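Local coordinates for macrophomate synthase intermolecular Diels-Alderase (Macrophoma commelinae, PDB 1IZC), which belongs to the HpcH/HpaI aldolase/citrate lyase family of TIM-barrel enzymes and holds a magnesium ion together with pyruvic acid in its pocket, at residues 40-45 with 269-274; 51-56 with 82-87; 134-139 with 178-183; 191-196 with 236-241; 210-215 with 230-235. The protein carries 1 engineered substitution. One frame throughout, in Å; residues are numbered along the deposited sequence.

How the interactions relate
The five contacts sample one eight-stranded TIM barrel. Interaction 1 joins its first and last strands and closes the barrel, and the other four are nested along the chain within the loop it closes. Interactions 2 and 3 follow in series, pairing two outer helices and packing a helix on strand 179-184. Interactions 4 and 5 share helix 230-245, interaction 5 nested inside interaction 4, with centres about 12 Å apart. Interactions 3 and 4 touch where Pro182 meets Ile196, while interactions 2 and 4 lie on opposite sides of the chain's centre, their own centres about 34 Å apart. Interactions 3 and 5 both reach pyruvic acid, from strand 179-184 and from just after the adjacent strand 205-207.

Interaction 1. Residues 40-45 with 269-274; sequences SKTLMG and RAIAVQ
Thr42 OG1 comes obliquely to the guanidinium of Arg269, and the two side chains cross at about a right angle, with Thr42 OG1 3.7 Å from Arg269 CD. Their polar ends bond to other partners, Thr42 OG1 to Pro39 O and Arg269 NH1 to Ile264 O. Thr42 CG2, anti to its own backbone N, rests 3.5 Å from Arg269 C and reaches Ile271 CD1. Beyond this the strands pair in parallel through four backbone hydrogen bonds: Leu43 N to Arg269 O, Ile271 N to Leu43 O (2.8 Å), Gly45 N to Ile271 O and Val273 N to Gly45 O. Leu43 CB and Ala270 CB lie on one face of the sheet. On the other, a bend at chi2 (-58°) turns the Met44 chain, and its SD lies 4.2 Å from Val273 CG1 and also touches Ile271 CB. Val273 CG2 packs 3.4 Å from Gly45 O. Strands 43-48 and 271-275 are the first and last of the TIM barrel, so this pairing closes it; helix 260-265 covers Met44 and Ile271, helix 28-37 covers Leu43, and Ala291 of the second subunit packs on Met44 and Val273.

Interaction 2. Residues 51-56 with 82-87; sequences PSTFVT and HDAIHA
Thr53 and Thr56 turn their methyl groups on helix 78-91 through different first torsions. In Thr53, chi1 of 60° sets OG1 between the backbone N and the carbonyl carbon, and CG2 falls beside the backbone N; this methyl lies 3.6 Å from Asp83 CB and 3.7 Å from Ala84 N. In Thr56, chi1 of -40° leaves CG2 anti to the backbone N, and that methyl sits 3.3 Å from Ala84 O. The other branch of Thr56 is used too, its OG1 lying 3.6 Å from Ala84 CB while it hydrogen-bonds with His48 NE2. Thr56 CB also meets Ala87 CB, so small side chains one helical turn apart form the surface on which the threonines pack. No hydrogen bond crosses between the two segments.

Polar groups are bonded at the sides of this contact instead. Ser52 is the N-cap of helix 53-61: its OG accepts from Val55 N at 3.3 Å and, weakly, from Phe54 N. His82 ND1 donates to Asp83 OD1 at 3.0 Å, with the oxygen near the plane of the imidazole and the donor on the anti side of the carboxylate, 33° out of its plane. Asp83 OD1 also forms a salt bridge with Lys57 of the third subunit, which probably offsets its charge.

The two helices follow barrel strands 43-48 and 66-70 in the chain. Behind helix 78-91, Ile85 packs on strand 97-101 and helix 107-116, while Phe54 meets Pro51 of the second subunit.

Interaction 3. Residues 134-139 with 178-183; sequences EFVKEM and VCIIPQ. With PYR (pyruvic acid), chain C.
Val136 and Ile180 meet at about a right angle, the Val136 CG2 branch pressing on the end of the isoleucine. Their separation, 3.4 Å between Val136 CG2 and Ile180 CD1, is tighter than usual van der Waals contact. Met139 crosses Ile180 obliquely one helical turn farther on. Its chain runs straight through chi2 and then bends at chi3 (64°), which as modelled puts CE near Val178 CG1 and Cys179 O. The modelled approach of CE to Ile180 CG1 is implausibly short, so the exact seat of this methyl, and with it these neighbours, is doubtful. Met139 SD lies 3.5 Å from Ile180 CD1, and the end of the isoleucine is thus held between Val136 and Met139. The CB of Phe135 points at the strand, but its ring leads off to Val102, Leu110 and Ile123. No hydrogen bond spans the two segments, and the contact is buried and apolar. Away from the strand, Lys137 NZ forms a 2.7 Å salt bridge with Glu134 OE2, on the syn side of the carboxylate.

At the far end of the strand, Gln183 extends with CG anti to the backbone N (chi1 176°), and its NE2 comes 3.0 Å from O3 of pyruvic acid. Gln183 OE1 is hydrogen-bonded to Arg101 NH1, which also bonds pyruvic acid. Helix 129-139 runs nearly antiparallel to strand 179-184, 156° between the segments, with axes 10.0 Å apart: the helix-on-strand layering of a TIM barrel, whose ligand pocket lies at the C-terminal ends of the strands.

Interaction 4. Residues 191-196 with 236-241; sequences ENVDAI and MTKFST
Glu191 contributes its backbone rather than its carboxylate: Glu191 O accepts a weak hydrogen bond from Lys238 NZ at 3.1 Å. The same ammonium group bonds to Val190 O, so it sits among carbonyls at the C-terminal end of helix 187-191, where the helix dipole would probably favour a positive charge. The carboxylate stays apart, with Glu191 OE2 6.8 Å from Lys238 NZ. Asn192 is where the chain leaves that helix and also the N-cap position of the next; its side chain makes no capping bond, and ND2 goes to Glu127 O instead.

Val193 carries most of the apolar contact. Its chi1 of 72° puts CG1 between the backbone N and the carbonyl carbon, and this methyl lies 3.7 Å from Lys238 CG and 3.8 Å from Lys238 CE. The extended lysine chain and the valine slide past each other in opposite directions. The second branch, Val193 CG2, approaches the Phe239 ring obliquely and comes 4.1 Å from Phe239 CD1. Both helices belong to the outer layer of the TIM barrel, and Phe239 turns inward from it to strands 179-184, 205-207 and 250-253, meeting Phe207 edge-to-face.

Asp194 crosses Lys238 at about a right angle, its OD2 3.9 Å from Lys238 CE but not in contact with NZ. Its other oxygen, OD1, has a salt bridge to Arg245 and accepts from a water that also donates to Lys238 O, each bond 2.9 Å. Farther along, Ile196 packs on Pro182 and Ile184 of strand 179-184.

Interaction 5. Residues 210-215 with 230-235; sequences GDYMID and PTFVEA. With MG (magnesium ion), chain B; PYR (pyruvic acid), chain C.
Tyr212 reaches across to three side chains of helix 230-245. Its CD2 meets the edge of the Phe232 ring, 3.8 Å from Phe232 CD1. Farther out, Tyr212 OH lies 3.4 Å from Thr231 CG2 and 3.5 Å from Ala235 CB. The tyrosine CG is anti to the backbone N (chi1 171°), on a CB that points toward helix 230-245. Met213 crosses Phe232 obliquely, with SD 5.0 Å from the centroid of the Phe232 ring, a Met-aromatic contact. No hydrogen bond joins the two helices.

The adjacent residues of helix 209-215 face the magnesium ion and pyruvic acid. Asp211 OD2 binds the magnesium ion at 2.1 Å, and pyruvic acid chelates the metal through O and O3; two waters and Glu185 complete its shell. Gly210 N donates to pyruvic acid OXT at 3.0 Å and Asp211 N to its O, so backbone N-H groups near the start of this helix grip the carboxylate and would be expected to stabilise its negative charge. In a second shell, Ser148 OG and Phe149 N of the fourth subunit bond to Asp211 OD2 and OD1, tying the metal ligand to a subunit interface.

Behind the packing, the Tyr212 ring meets Phe207 of strand 205-207. Val190 of helix 187-191 touches both Tyr212 and Ala235, filling in beside segments 210-215 and 230-235, which run at 130° to each other with axes 11.0 Å apart.

Interaction 1. Residues 40-45 with 269-274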
# COMPACT_ATOMS: atom_id res chain seq x y z
N SER A 40 30.74 29.04 -2.10
CA SER A 40 30.36 28.86 -0.70
C SER A 40 28.89 28.45 -0.71
O SER A 40 28.35 28.00 0.30
CB SER A 40 30.54 30.16 0.10
OG SER A 40 29.57 31.13 -0.21
N LYS A 41 28.24 28.61 -1.87
CA LYS A 41 26.83 28.25 -2.01
C LYS A 41 26.64 26.85 -2.63
O LYS A 41 25.54 26.49 -3.04
CB LYS A 41 26.08 29.29 -2.84
CG LYS A 41 25.93 30.63 -2.16
CD LYS A 41 25.22 31.60 -3.09
CE LYS A 41 24.90 32.92 -2.40
NZ LYS A 41 24.17 33.83 -3.33
N THR A 42 27.73 26.09 -2.70
CA THR A 42 27.68 24.73 -3.22
C THR A 42 26.51 24.03 -2.52
O THR A 42 26.38 24.13 -1.30
CB THR A 42 29.00 23.99 -2.89
OG1 THR A 42 30.04 24.48 -3.76
CG2 THR A 42 28.85 22.48 -3.07
N LEU A 43 25.66 23.36 -3.29
CA LEU A 43 24.49 22.68 -2.73
C LEU A 43 24.86 21.45 -1.92
O LEU A 43 25.54 20.55 -2.42
CB LEU A 43 23.53 22.27 -3.84
CG LEU A 43 22.78 23.40 -4.54
CD1 LEU A 43 23.77 24.29 -5.26
CD2 LEU A 43 21.78 22.82 -5.54
N MET A 44 24.42 21.42 -0.67
CA MET A 44 24.69 20.28 0.20
C MET A 44 23.37 19.53 0.36
O MET A 44 22.39 20.09 0.86
CB MET A 44 25.21 20.77 1.55
CG MET A 44 26.41 21.71 1.45
SD MET A 44 27.80 20.97 0.58
CE MET A 44 28.98 22.38 0.63
N GLY A 45 23.34 18.27 -0.08
CA GLY A 45 22.12 17.50 -0.01
C GLY A 45 22.26 16.12 0.60
O GLY A 45 23.30 15.77 1.16
N ARG A 269 29.73 21.21 -7.27
CA ARG A 269 28.84 22.28 -6.82
C ARG A 269 27.53 21.72 -6.27
O ARG A 269 26.64 22.48 -5.89
CB ARG A 269 28.59 23.28 -7.94
CG ARG A 269 29.86 23.98 -8.42
CD ARG A 269 30.43 24.96 -7.39
NE ARG A 269 31.66 25.58 -7.88
CZ ARG A 269 32.88 25.10 -7.65
NH1 ARG A 269 33.05 24.00 -6.94
NH2 ARG A 269 33.95 25.72 -8.16
N ALA A 270 27.41 20.40 -6.24
CA ALA A 270 26.22 19.74 -5.68
C ALA A 270 26.79 18.49 -5.06
O ALA A 270 27.26 17.60 -5.78
CB ALA A 270 25.21 19.39 -6.76
N ILE A 271 26.77 18.42 -3.73
CA ILE A 271 27.36 17.28 -3.03
C ILE A 271 26.38 16.62 -2.07
O ILE A 271 25.79 17.29 -1.23
CB ILE A 271 28.58 17.73 -2.20
CG1 ILE A 271 29.55 18.53 -3.08
CG2 ILE A 271 29.27 16.51 -1.59
CD1 ILE A 271 30.70 19.15 -2.30
N ALA A 272 26.22 15.30 -2.20
CA ALA A 272 25.35 14.56 -1.28
C ALA A 272 26.29 14.27 -0.11
O ALA A 272 27.26 13.53 -0.27
CB ALA A 272 24.88 13.27 -1.93
N VAL A 273 26.00 14.85 1.05
CA VAL A 273 26.86 14.68 2.21
C VAL A 273 26.44 13.58 3.19
O VAL A 273 27.11 13.36 4.19
CB VAL A 273 27.02 16.01 2.98
CG1 VAL A 273 27.67 17.06 2.06
CG2 VAL A 273 25.69 16.49 3.50
N GLN A 274 25.34 12.91 2.89
CA GLN A 274 24.86 11.82 3.73
C GLN A 274 23.98 10.96 2.83
O GLN A 274 23.44 11.44 1.83
CB GLN A 274 24.08 12.41 4.92
CG GLN A 274 24.12 11.63 6.23
CD GLN A 274 25.39 10.83 6.45
OE1 GLN A 274 25.51 9.69 5.99
NE2 GLN A 274 26.35 11.41 7.16

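Interaction 2. Residues 51-56 with 82-87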
# COMPACT_ATOMS: atom_id res chain seq x y z
N PRO A 51 12.73 3.50 0.22
CA PRO A 51 11.42 3.75 -0.38
C PRO A 51 10.32 3.98 0.64
O PRO A 51 9.44 3.13 0.83
CB PRO A 51 11.20 2.51 -1.23
CG PRO A 51 11.78 1.43 -0.36
CD PRO A 51 13.07 2.06 0.15
N SER A 52 10.37 5.14 1.29
CA SER A 52 9.39 5.49 2.31
C SER A 52 9.20 6.99 2.30
O SER A 52 10.16 7.75 2.50
CB SER A 52 9.91 5.05 3.69
OG SER A 52 9.16 5.67 4.71
N THR A 53 7.97 7.44 2.06
CA THR A 53 7.72 8.88 2.06
C THR A 53 7.89 9.43 3.47
O THR A 53 8.19 10.61 3.63
CB THR A 53 6.33 9.23 1.52
OG1 THR A 53 5.34 8.60 2.33
CG2 THR A 53 6.18 8.75 0.08
N PHE A 54 7.71 8.59 4.49
CA PHE A 54 7.89 9.06 5.87
C PHE A 54 9.35 9.47 6.01
O PHE A 54 9.67 10.51 6.59
CB PHE A 54 7.52 7.95 6.87
CG PHE A 54 7.49 8.40 8.30
CD1 PHE A 54 8.67 8.59 9.01
CD2 PHE A 54 6.27 8.67 8.94
CE1 PHE A 54 8.64 9.04 10.35
CE2 PHE A 54 6.22 9.11 10.25
CZ PHE A 54 7.40 9.30 10.96
N VAL A 55 10.26 8.65 5.47
CA VAL A 55 11.68 8.99 5.51
C VAL A 55 11.93 10.29 4.74
O VAL A 55 12.69 11.15 5.18
CB VAL A 55 12.54 7.86 4.92
CG1 VAL A 55 14.00 8.31 4.77
CG2 VAL A 55 12.47 6.64 5.85
N THR A 56 11.29 10.46 3.58
CA THR A 56 11.49 11.69 2.82
C THR A 56 11.12 12.88 3.69
O THR A 56 11.79 13.91 3.67
CB THR A 56 10.59 11.76 1.57
OG1 THR A 56 10.52 10.46 0.95
CG2 THR A 56 11.17 12.76 0.58
N HIS A 82 6.21 9.66 -6.76
CA HIS A 82 5.46 10.91 -6.88
C HIS A 82 5.27 11.53 -5.50
O HIS A 82 5.50 12.73 -5.31
CB HIS A 82 4.12 10.61 -7.57
CG HIS A 82 3.08 11.69 -7.44
ND1 HIS A 82 2.21 11.76 -6.37
CD2 HIS A 82 2.70 12.68 -8.29
CE1 HIS A 82 1.34 12.73 -6.57
NE2 HIS A 82 1.62 13.31 -7.72
N ASP A 83 4.85 10.72 -4.53
CA ASP A 83 4.62 11.25 -3.19
C ASP A 83 5.90 11.68 -2.49
O ASP A 83 5.88 12.64 -1.71
CB ASP A 83 3.89 10.21 -2.32
CG ASP A 83 2.43 10.01 -2.73
OD1 ASP A 83 1.90 10.79 -3.54
OD2 ASP A 83 1.79 9.06 -2.21
N ALA A 84 7.01 10.98 -2.76
CA ALA A 84 8.27 11.33 -2.12
C ALA A 84 8.76 12.67 -2.66
O ALA A 84 9.24 13.53 -1.92
CB ALA A 84 9.33 10.23 -2.40
N ILE A 85 8.60 12.88 -3.96
CA ILE A 85 9.05 14.14 -4.55
C ILE A 85 8.21 15.29 -3.97
O ILE A 85 8.76 16.32 -3.57
CB ILE A 85 8.94 14.09 -6.09
CG1 ILE A 85 9.95 13.05 -6.62
CG2 ILE A 85 9.25 15.47 -6.69
CD1 ILE A 85 9.80 12.73 -8.12
N HIS A 86 6.90 15.10 -3.91
CA HIS A 86 6.02 16.12 -3.32
C HIS A 86 6.43 16.35 -1.86
O HIS A 86 6.55 17.49 -1.42
CB HIS A 86 4.56 15.66 -3.29
CG HIS A 86 3.82 15.89 -4.57
ND1 HIS A 86 2.49 15.56 -4.72
CD2 HIS A 86 4.21 16.43 -5.75
CE1 HIS A 86 2.09 15.89 -5.94
NE2 HIS A 86 3.12 16.42 -6.58
N ALA A 87 6.63 15.28 -1.11
CA ALA A 87 7.00 15.46 0.31
C ALA A 87 8.31 16.22 0.50
O ALA A 87 8.42 17.07 1.39
CB ALA A 87 7.07 14.10 1.01

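Interaction 3. Residues 134-139 with 178-183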
# COMPACT_ATOMS: atom_id res chain seq x y z
N GLU A 134 18.19 11.98 -26.19
CA GLU A 134 16.92 11.28 -26.08
C GLU A 134 16.24 11.77 -24.81
O GLU A 134 15.01 11.89 -24.76
CB GLU A 134 17.14 9.76 -26.03
CG GLU A 134 17.45 9.17 -27.39
CD GLU A 134 16.40 9.54 -28.44
OE1 GLU A 134 15.21 9.20 -28.26
OE2 GLU A 134 16.78 10.17 -29.45
N PHE A 135 17.03 12.07 -23.78
CA PHE A 135 16.44 12.58 -22.54
C PHE A 135 15.99 14.02 -22.74
O PHE A 135 14.97 14.44 -22.21
CB PHE A 135 17.42 12.50 -21.36
CG PHE A 135 17.34 11.20 -20.62
CD1 PHE A 135 18.02 10.07 -21.08
CD2 PHE A 135 16.52 11.07 -19.50
CE1 PHE A 135 17.88 8.84 -20.45
CE2 PHE A 135 16.37 9.84 -18.86
CZ PHE A 135 17.04 8.72 -19.33
N VAL A 136 16.74 14.79 -23.51
CA VAL A 136 16.31 16.17 -23.75
C VAL A 136 14.92 16.14 -24.39
O VAL A 136 14.03 16.90 -24.00
CB VAL A 136 17.31 16.90 -24.65
CG1 VAL A 136 16.78 18.30 -25.00
CG2 VAL A 136 18.64 17.00 -23.95
N LYS A 137 14.72 15.25 -25.36
CA LYS A 137 13.42 15.16 -26.03
C LYS A 137 12.27 14.88 -25.07
O LYS A 137 11.19 15.47 -25.19
CB LYS A 137 13.43 14.07 -27.11
CG LYS A 137 14.36 14.32 -28.29
CD LYS A 137 14.35 13.12 -29.22
CE LYS A 137 15.38 13.25 -30.34
NZ LYS A 137 15.52 11.97 -31.10
N GLU A 138 12.50 14.00 -24.10
CA GLU A 138 11.45 13.63 -23.16
C GLU A 138 11.30 14.56 -21.95
O GLU A 138 10.26 14.57 -21.30
CB GLU A 138 11.68 12.21 -22.65
CG GLU A 138 11.59 11.13 -23.72
CD GLU A 138 10.26 11.13 -24.44
OE1 GLU A 138 9.21 11.21 -23.75
OE2 GLU A 138 10.25 11.06 -25.69
N MET A 139 12.35 15.33 -21.66
CA MET A 139 12.35 16.20 -20.49
C MET A 139 11.84 17.61 -20.67
O MET A 139 11.42 18.26 -19.70
CB MET A 139 13.77 16.29 -19.94
CG MET A 139 14.23 15.06 -19.19
SD MET A 139 15.94 15.18 -18.62
CE MET A 139 15.81 16.59 -17.45
N VAL A 178 14.29 23.02 -14.88
CA VAL A 178 14.76 21.64 -14.93
C VAL A 178 16.14 21.42 -15.54
O VAL A 178 16.46 21.98 -16.60
CB VAL A 178 13.72 20.76 -15.66
CG1 VAL A 178 14.23 19.32 -15.76
CG2 VAL A 178 12.39 20.79 -14.89
N CYS A 179 16.93 20.58 -14.88
CA CYS A 179 18.31 20.29 -15.29
C CYS A 179 18.57 18.83 -15.66
O CYS A 179 17.93 17.91 -15.13
CB CYS A 179 19.28 20.66 -14.17
SG CYS A 179 19.18 22.39 -13.64
N ILE A 180 19.53 18.64 -16.58
CA ILE A 180 19.94 17.32 -17.03
C ILE A 180 21.40 17.11 -16.61
O ILE A 180 22.27 17.95 -16.88
CB ILE A 180 19.85 17.16 -18.58
CG1 ILE A 180 18.43 17.36 -19.05
CG2 ILE A 180 20.28 15.75 -18.97
CD1 ILE A 180 18.24 17.01 -20.54
N ILE A 181 21.65 15.99 -15.94
CA ILE A 181 22.96 15.63 -15.44
C ILE A 181 23.38 14.22 -15.88
O ILE A 181 22.93 13.22 -15.32
CB ILE A 181 22.99 15.68 -13.89
CG1 ILE A 181 22.63 17.08 -13.40
CG2 ILE A 181 24.39 15.32 -13.35
CD1 ILE A 181 21.16 17.23 -13.02
N PRO A 182 24.25 14.13 -16.90
CA PRO A 182 24.69 12.81 -17.35
C PRO A 182 25.62 12.22 -16.30
O PRO A 182 26.38 12.95 -15.67
CB PRO A 182 25.49 13.11 -18.62
CG PRO A 182 24.89 14.40 -19.12
CD PRO A 182 24.69 15.18 -17.84
N GLN A 183 25.56 10.90 -16.10
CA GLN A 183 26.46 10.25 -15.17
C GLN A 183 27.41 9.39 -15.99
O GLN A 183 26.98 8.57 -16.81
CB GLN A 183 25.67 9.41 -14.16
CG GLN A 183 26.56 8.63 -13.23
CD GLN A 183 25.80 8.04 -12.07
OE1 GLN A 183 24.60 7.77 -12.16
NE2 GLN A 183 26.50 7.83 -10.97
C PYR C . 28.29 4.32 -9.19
O PYR C . 28.16 3.39 -10.00
OXT PYR C . 29.30 4.50 -8.47
CA PYR C . 27.09 5.24 -9.16
O3 PYR C . 26.08 5.08 -9.85
CB PYR C . 27.22 6.37 -8.22

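Interaction 4. Residues 191-196 with 236-241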
# COMPACT_ATOMS: atom_id res chain seq x y z
N GLU A 191 35.98 7.55 -22.08
CA GLU A 191 36.65 7.76 -23.35
C GLU A 191 35.96 8.83 -24.21
O GLU A 191 36.59 9.48 -25.04
CB GLU A 191 36.74 6.44 -24.12
CG GLU A 191 37.48 5.36 -23.34
CD GLU A 191 37.70 4.06 -24.10
OE1 GLU A 191 36.73 3.51 -24.66
OE2 GLU A 191 38.86 3.57 -24.11
N ASN A 192 34.66 9.03 -23.98
CA ASN A 192 33.91 10.01 -24.77
C ASN A 192 33.44 11.20 -23.91
O ASN A 192 32.56 11.95 -24.32
CB ASN A 192 32.70 9.30 -25.41
CG ASN A 192 32.05 10.11 -26.51
OD1 ASN A 192 32.71 10.84 -27.25
ND2 ASN A 192 30.73 9.97 -26.63
N VAL A 193 34.06 11.40 -22.75
CA VAL A 193 33.62 12.48 -21.86
C VAL A 193 33.82 13.89 -22.41
O VAL A 193 33.06 14.80 -22.09
CB VAL A 193 34.28 12.37 -20.45
CG1 VAL A 193 35.76 12.73 -20.52
CG2 VAL A 193 33.56 13.27 -19.47
N ASP A 194 34.83 14.09 -23.25
CA ASP A 194 35.03 15.42 -23.80
C ASP A 194 33.80 15.85 -24.59
O ASP A 194 33.37 17.00 -24.48
CB ASP A 194 36.28 15.47 -24.69
CG ASP A 194 37.55 15.23 -23.91
OD1 ASP A 194 37.60 15.63 -22.73
OD2 ASP A 194 38.50 14.65 -24.47
N ALA A 195 33.24 14.94 -25.39
CA ALA A 195 32.08 15.26 -26.19
C ALA A 195 30.83 15.45 -25.33
O ALA A 195 30.03 16.36 -25.57
CB ALA A 195 31.83 14.16 -27.21
N ILE A 196 30.66 14.60 -24.33
CA ILE A 196 29.48 14.70 -23.48
C ILE A 196 29.51 16.00 -22.68
O ILE A 196 28.49 16.70 -22.58
CB ILE A 196 29.40 13.48 -22.53
CG1 ILE A 196 29.23 12.20 -23.35
CG2 ILE A 196 28.21 13.65 -21.57
CD1 ILE A 196 29.46 10.91 -22.56
N MET A 236 39.33 10.13 -13.51
CA MET A 236 38.74 11.25 -12.79
C MET A 236 39.33 12.58 -13.26
O MET A 236 38.64 13.61 -13.27
CB MET A 236 38.96 11.10 -11.28
CG MET A 236 37.98 10.16 -10.61
SD MET A 236 36.28 10.57 -11.05
CE MET A 236 36.13 12.18 -10.39
N THR A 237 40.60 12.57 -13.64
CA THR A 237 41.23 13.79 -14.12
C THR A 237 40.63 14.20 -15.44
O THR A 237 40.34 15.38 -15.66
CB THR A 237 42.75 13.60 -14.29
OG1 THR A 237 43.34 13.43 -13.00
CG2 THR A 237 43.35 14.83 -14.96
N LYS A 238 40.43 13.24 -16.34
CA LYS A 238 39.86 13.53 -17.64
C LYS A 238 38.42 14.04 -17.46
O LYS A 238 38.01 15.02 -18.09
CB LYS A 238 39.87 12.29 -18.52
CG LYS A 238 39.39 12.55 -19.93
CD LYS A 238 39.40 11.27 -20.76
CE LYS A 238 38.94 11.54 -22.18
NZ LYS A 238 38.80 10.28 -22.95
N PHE A 239 37.68 13.37 -16.59
CA PHE A 239 36.30 13.74 -16.30
C PHE A 239 36.19 15.15 -15.72
O PHE A 239 35.43 15.99 -16.23
CB PHE A 239 35.69 12.72 -15.31
CG PHE A 239 34.36 13.13 -14.72
CD1 PHE A 239 33.17 12.85 -15.38
CD2 PHE A 239 34.31 13.78 -13.49
CE1 PHE A 239 31.93 13.21 -14.81
CE2 PHE A 239 33.09 14.16 -12.91
CZ PHE A 239 31.90 13.87 -13.57
N SER A 240 36.94 15.43 -14.65
CA SER A 240 36.87 16.73 -13.99
C SER A 240 37.36 17.87 -14.86
O SER A 240 36.78 18.96 -14.83
CB SER A 240 37.65 16.71 -12.67
OG SER A 240 39.01 16.39 -12.88
N THR A 241 38.41 17.63 -15.63
CA THR A 241 38.94 18.66 -16.52
C THR A 241 37.92 18.97 -17.62
O THR A 241 37.74 20.14 -17.99
CB THR A 241 40.27 18.20 -17.16
OG1 THR A 241 41.24 17.98 -16.13
CG2 THR A 241 40.80 19.28 -18.11
O HOH W 1 39.33 16.03 -20.49

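Interaction 5. Residues 210-215 with 230-235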
# COMPACT_ATOMS: atom_id res chain seq x y z
N GLY A 210 32.03 3.38 -8.54
CA GLY A 210 31.82 1.95 -8.41
C GLY A 210 31.63 1.24 -9.74
O GLY A 210 32.38 0.31 -10.06
N ASP A 211 30.63 1.67 -10.51
CA ASP A 211 30.41 1.05 -11.79
C ASP A 211 31.62 1.22 -12.69
O ASP A 211 31.97 0.31 -13.43
CB ASP A 211 29.16 1.61 -12.48
CG ASP A 211 27.88 0.92 -12.00
OD1 ASP A 211 27.93 -0.30 -11.72
OD2 ASP A 211 26.83 1.57 -11.92
N TYR A 212 32.28 2.37 -12.62
CA TYR A 212 33.46 2.58 -13.46
C TYR A 212 34.54 1.55 -13.12
O TYR A 212 35.08 0.89 -14.01
CB TYR A 212 34.05 3.98 -13.27
CG TYR A 212 35.39 4.12 -13.96
CD1 TYR A 212 35.47 4.27 -15.35
CD2 TYR A 212 36.57 3.98 -13.24
CE1 TYR A 212 36.72 4.27 -16.00
CE2 TYR A 212 37.82 3.98 -13.88
CZ TYR A 212 37.88 4.12 -15.25
OH TYR A 212 39.11 4.08 -15.88
N MET A 213 34.86 1.43 -11.84
CA MET A 213 35.89 0.49 -11.42
C MET A 213 35.58 -0.94 -11.85
O MET A 213 36.47 -1.66 -12.30
CB MET A 213 36.08 0.56 -9.90
CG MET A 213 36.70 1.88 -9.46
SD MET A 213 37.11 1.91 -7.71
CE MET A 213 35.56 2.51 -6.99
N ILE A 214 34.33 -1.35 -11.74
CA ILE A 214 33.98 -2.70 -12.16
C ILE A 214 34.20 -2.85 -13.66
O ILE A 214 34.80 -3.82 -14.12
CB ILE A 214 32.50 -3.01 -11.82
CG1 ILE A 214 32.31 -3.02 -10.30
CG2 ILE A 214 32.08 -4.35 -12.43
CD1 ILE A 214 30.87 -3.19 -9.85
N ASP A 215 33.75 -1.86 -14.42
CA ASP A 215 33.88 -1.90 -15.86
C ASP A 215 35.33 -1.85 -16.31
O ASP A 215 35.68 -2.42 -17.33
CB ASP A 215 33.09 -0.74 -16.49
CG ASP A 215 32.95 -0.88 -17.99
OD1 ASP A 215 32.46 -1.94 -18.46
OD2 ASP A 215 33.30 0.07 -18.71
N PRO A 230 45.96 4.11 -10.64
CA PRO A 230 46.31 5.17 -11.58
C PRO A 230 45.30 5.32 -12.71
O PRO A 230 45.04 6.44 -13.17
CB PRO A 230 47.69 4.73 -12.09
CG PRO A 230 48.26 4.01 -10.92
CD PRO A 230 47.09 3.17 -10.46
N THR A 231 44.73 4.21 -13.16
CA THR A 231 43.74 4.23 -14.24
C THR A 231 42.52 5.02 -13.79
O THR A 231 41.91 5.73 -14.58
CB THR A 231 43.31 2.81 -14.66
OG1 THR A 231 44.45 2.10 -15.19
CG2 THR A 231 42.24 2.87 -15.74
N PHE A 232 42.16 4.88 -12.51
CA PHE A 232 41.02 5.60 -11.95
C PHE A 232 41.38 7.08 -11.83
O PHE A 232 40.58 7.96 -12.16
CB PHE A 232 40.68 5.05 -10.56
CG PHE A 232 39.57 5.80 -9.87
CD1 PHE A 232 38.24 5.60 -10.23
CD2 PHE A 232 39.85 6.72 -8.87
CE1 PHE A 232 37.21 6.30 -9.60
CE2 PHE A 232 38.83 7.42 -8.24
CZ PHE A 232 37.51 7.21 -8.60
N VAL A 233 42.59 7.36 -11.34
CA VAL A 233 43.03 8.75 -11.19
C VAL A 233 42.96 9.46 -12.54
O VAL A 233 42.43 10.57 -12.63
CB VAL A 233 44.48 8.82 -10.65
CG1 VAL A 233 44.97 10.27 -10.64
CG2 VAL A 233 44.53 8.25 -9.24
N GLU A 234 43.48 8.82 -13.58
CA GLU A 234 43.46 9.39 -14.92
C GLU A 234 42.03 9.64 -15.37
O GLU A 234 41.72 10.67 -15.96
CB GLU A 234 44.15 8.46 -15.92
CG GLU A 234 45.64 8.29 -15.69
CD GLU A 234 46.24 7.22 -16.58
OE1 GLU A 234 46.02 7.28 -17.82
OE2 GLU A 234 46.93 6.32 -16.05
N ALA A 235 41.15 8.67 -15.10
CA ALA A 235 39.75 8.78 -15.49
C ALA A 235 39.10 9.98 -14.81
O ALA A 235 38.40 10.76 -15.45
CB ALA A 235 39.00 7.50 -15.12
MG MG B . 26.30 3.46 -11.11
C PYR C . 28.29 4.32 -9.19
O PYR C . 28.16 3.39 -10.00
OXT PYR C . 29.30 4.50 -8.47
CA PYR C . 27.09 5.24 -9.16
O3 PYR C . 26.08 5.08 -9.85
CB PYR C . 27.22 6.37 -8.22
O HOH W 2 24.40 3.79 -12.15
O HOH W 3 25.39 2.32 -9.37